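Local coordinates for protein-l-isoaspartate o-methyltransferase (Thermotoga maritima, PDB 1DL5) that catalyses methyl transfer to isoaspartyl residues of damaged proteins, a step in protein repair, at residues V241-L246 with L301-G306. Sequence-based numbering, arbitrary orientation.
Sequences VELVDL and LMLHVG
Leu243 meets Leu301 and Leu303 in a buried, mainly apolar helix-on-sheet contact, a worked example of how alternation along a strand supplies one apolar face for a helix. Helix 237-248 of the C-terminal domain packs here against strand 302-306, which joins the large mixed sheet of the Rossmann-like methyltransferase domain and runs antiparallel between strands 194-202 and 312-314. The side chains of Leu301, Leu303 and Val305 start toward the helix, whereas Met302 and His304 leave by the other face, where the His304 ring stacks on His312. Leu243 reaches across with its isobutyl fork: CG lies anti to the carbonyl carbon (chi1 -79°), and both methyls reach Leu301, while CD2 also reaches Leu303 on the strand. It crosses Leu301, just before the strand, and Leu303 on it, each at about a right angle, so contact is made by methyl groups rather than along whole side chains. One turn on, Leu246 lies beside Phe186 of strand 184-191, which Leu303 also touches, and Leu246 O lies 4.3 Å from Val305 CG2. CD1 of Leu301 fits against the fork of Leu243, 3.9 Å from both CD1 and CD2, and the same CD2 lies 4.1 Å from CD2 of Leu303.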
ATOM      1  N   VAL A 241      20.350  -1.533  -5.433  1.00 15.84           N
ATOM      2  CA  VAL A 241      19.876  -2.831  -4.966  1.00 16.63           C
ATOM      3  C   VAL A 241      20.307  -3.066  -3.518  1.00 17.94           C
ATOM      4  O   VAL A 241      19.540  -3.616  -2.722  1.00 15.62           O
ATOM      5  CB  VAL A 241      20.395  -3.972  -5.867  1.00 19.29           C
ATOM      6  CG1 VAL A 241      20.081  -5.321  -5.246  1.00 22.82           C
ATOM      7  CG2 VAL A 241      19.741  -3.873  -7.240  1.00 20.72           C
ATOM      8  N   GLU A 242      21.525  -2.650  -3.177  1.00 18.46           N
ATOM      9  CA  GLU A 242      22.008  -2.801  -1.802  1.00 17.72           C
ATOM     10  C   GLU A 242      21.055  -2.024  -0.896  1.00 17.67           C
ATOM     11  O   GLU A 242      20.665  -2.493   0.176  1.00 15.28           O
ATOM     12  CB  GLU A 242      23.411  -2.208  -1.626  1.00 20.42           C
ATOM     13  CG  GLU A 242      24.535  -2.870  -2.416  1.00 20.97           C
ATOM     14  CD  GLU A 242      25.910  -2.322  -2.034  1.00 23.45           C
ATOM     15  OE1 GLU A 242      26.038  -1.094  -1.822  1.00 21.64           O
ATOM     16  OE2 GLU A 242      26.867  -3.118  -1.954  1.00 23.75           O
ATOM     17  N   LEU A 243      20.695  -0.820  -1.330  1.00 16.33           N
ATOM     18  CA  LEU A 243      19.798   0.017  -0.549  1.00 15.82           C
ATOM     19  C   LEU A 243      18.401  -0.591  -0.404  1.00 16.14           C
ATOM     20  O   LEU A 243      17.787  -0.490   0.659  1.00 13.59           O
ATOM     21  CB  LEU A 243      19.728   1.421  -1.168  1.00 18.57           C
ATOM     22  CG  LEU A 243      20.924   2.322  -0.828  1.00 18.02           C
ATOM     23  CD1 LEU A 243      21.014   3.496  -1.804  1.00 16.30           C
ATOM     24  CD2 LEU A 243      20.784   2.825   0.603  1.00 15.03           C
ATOM     25  N   VAL A 244      17.902  -1.232  -1.459  1.00 13.27           N
ATOM     26  CA  VAL A 244      16.576  -1.855  -1.401  1.00 13.92           C
ATOM     27  C   VAL A 244      16.601  -3.026  -0.421  1.00 16.04           C
ATOM     28  O   VAL A 244      15.640  -3.258   0.317  1.00 15.41           O
ATOM     29  CB  VAL A 244      16.127  -2.358  -2.795  1.00 15.84           C
ATOM     30  CG1 VAL A 244      14.840  -3.193  -2.666  1.00 16.49           C
ATOM     31  CG2 VAL A 244      15.888  -1.164  -3.721  1.00 15.67           C
ATOM     32  N   ASP A 245      17.713  -3.756  -0.423  1.00 13.68           N
ATOM     33  CA  ASP A 245      17.917  -4.895   0.473  1.00 14.86           C
ATOM     34  C   ASP A 245      17.829  -4.404   1.918  1.00 13.99           C
ATOM     35  O   ASP A 245      17.088  -4.954   2.729  1.00 16.25           O
ATOM     36  CB  ASP A 245      19.312  -5.487   0.225  1.00 14.41           C
ATOM     37  CG  ASP A 245      19.624  -6.685   1.108  1.00 21.16           C
ATOM     38  OD1 ASP A 245      18.836  -7.006   2.021  1.00 24.99           O
ATOM     39  OD2 ASP A 245      20.682  -7.309   0.880  1.00 27.15           O
ATOM     40  N   LEU A 246      18.579  -3.347   2.220  1.00 12.06           N
ATOM     41  CA  LEU A 246      18.628  -2.791   3.570  1.00 13.51           C
ATOM     42  C   LEU A 246      17.375  -2.063   4.026  1.00 14.82           C
ATOM     43  O   LEU A 246      16.943  -2.209   5.168  1.00 14.68           O
ATOM     44  CB  LEU A 246      19.810  -1.818   3.692  1.00 15.37           C
ATOM     45  CG  LEU A 246      21.220  -2.387   3.513  1.00 16.12           C
ATOM     46  CD1 LEU A 246      22.205  -1.247   3.276  1.00 14.26           C
ATOM     47  CD2 LEU A 246      21.609  -3.191   4.753  1.00 16.92           C
ATOM     48  N   LEU A 301      24.491   7.549   3.756  1.00 17.88           N
ATOM     49  CA  LEU A 301      23.110   8.018   3.847  1.00 17.99           C
ATOM     50  C   LEU A 301      22.474   7.700   5.192  1.00 19.33           C
ATOM     51  O   LEU A 301      22.897   6.772   5.880  1.00 18.88           O
ATOM     52  CB  LEU A 301      22.267   7.348   2.759  1.00 20.11           C
ATOM     53  CG  LEU A 301      22.684   7.516   1.298  1.00 20.03           C
ATOM     54  CD1 LEU A 301      21.842   6.595   0.409  1.00 21.10           C
ATOM     55  CD2 LEU A 301      22.506   8.973   0.891  1.00 22.64           C
ATOM     56  N   MET A 302      21.466   8.477   5.576  1.00 17.47           N
ATOM     57  CA  MET A 302      20.760   8.182   6.811  1.00 17.84           C
ATOM     58  C   MET A 302      19.595   7.296   6.383  1.00 18.82           C
ATOM     59  O   MET A 302      18.822   7.652   5.485  1.00 15.74           O
ATOM     60  CB  MET A 302      20.235   9.443   7.487  1.00 19.91           C
ATOM     61  CG  MET A 302      19.523   9.124   8.789  1.00 28.07           C
ATOM     62  SD  MET A 302      19.204  10.557   9.805  1.00 37.74           S
ATOM     63  CE  MET A 302      20.812  10.768  10.569  1.00 34.28           C
ATOM     64  N   LEU A 303      19.481   6.139   7.018  1.00 15.81           N
ATOM     65  CA  LEU A 303      18.439   5.183   6.680  1.00 18.45           C
ATOM     66  C   LEU A 303      17.241   5.263   7.610  1.00 18.28           C
ATOM     67  O   LEU A 303      17.391   5.357   8.825  1.00 16.48           O
ATOM     68  CB  LEU A 303      19.021   3.767   6.711  1.00 18.24           C
ATOM     69  CG  LEU A 303      20.340   3.597   5.946  1.00 18.56           C
ATOM     70  CD1 LEU A 303      20.765   2.139   6.007  1.00 21.77           C
ATOM     71  CD2 LEU A 303      20.163   4.040   4.485  1.00 16.69           C
ATOM     72  N   HIS A 304      16.049   5.246   7.023  1.00 14.91           N
ATOM     73  CA  HIS A 304      14.811   5.289   7.789  1.00 15.09           C
ATOM     74  C   HIS A 304      14.071   4.018   7.383  1.00 15.83           C
ATOM     75  O   HIS A 304      13.359   3.989   6.376  1.00 15.76           O
ATOM     76  CB  HIS A 304      13.993   6.535   7.427  1.00 14.41           C
ATOM     77  CG  HIS A 304      14.730   7.830   7.629  1.00 14.79           C
ATOM     78  ND1 HIS A 304      14.365   8.755   8.585  1.00 17.63           N
ATOM     79  CD2 HIS A 304      15.790   8.364   6.976  1.00 16.90           C
ATOM     80  CE1 HIS A 304      15.167   9.803   8.511  1.00 15.84           C
ATOM     81  NE2 HIS A 304      16.041   9.592   7.542  1.00 19.09           N
ATOM     82  N   VAL A 305      14.265   2.966   8.172  1.00 13.07           N
ATOM     83  CA  VAL A 305      13.675   1.656   7.909  1.00 12.80           C
ATOM     84  C   VAL A 305      12.282   1.579   8.512  1.00 12.55           C
ATOM     85  O   VAL A 305      12.109   1.595   9.729  1.00 12.08           O
ATOM     86  CB  VAL A 305      14.574   0.546   8.499  1.00 12.89           C
ATOM     87  CG1 VAL A 305      14.084  -0.832   8.055  1.00 10.67           C
ATOM     88  CG2 VAL A 305      16.013   0.779   8.058  1.00 11.46           C
ATOM     89  N   GLY A 306      11.282   1.492   7.645  1.00 12.47           N
ATOM     90  CA  GLY A 306       9.915   1.463   8.120  1.00 13.38           C
ATOM     91  C   GLY A 306       9.334   0.121   8.493  1.00 14.03           C
ATOM     92  O   GLY A 306       9.599  -0.899   7.855  1.00 15.47           O
TER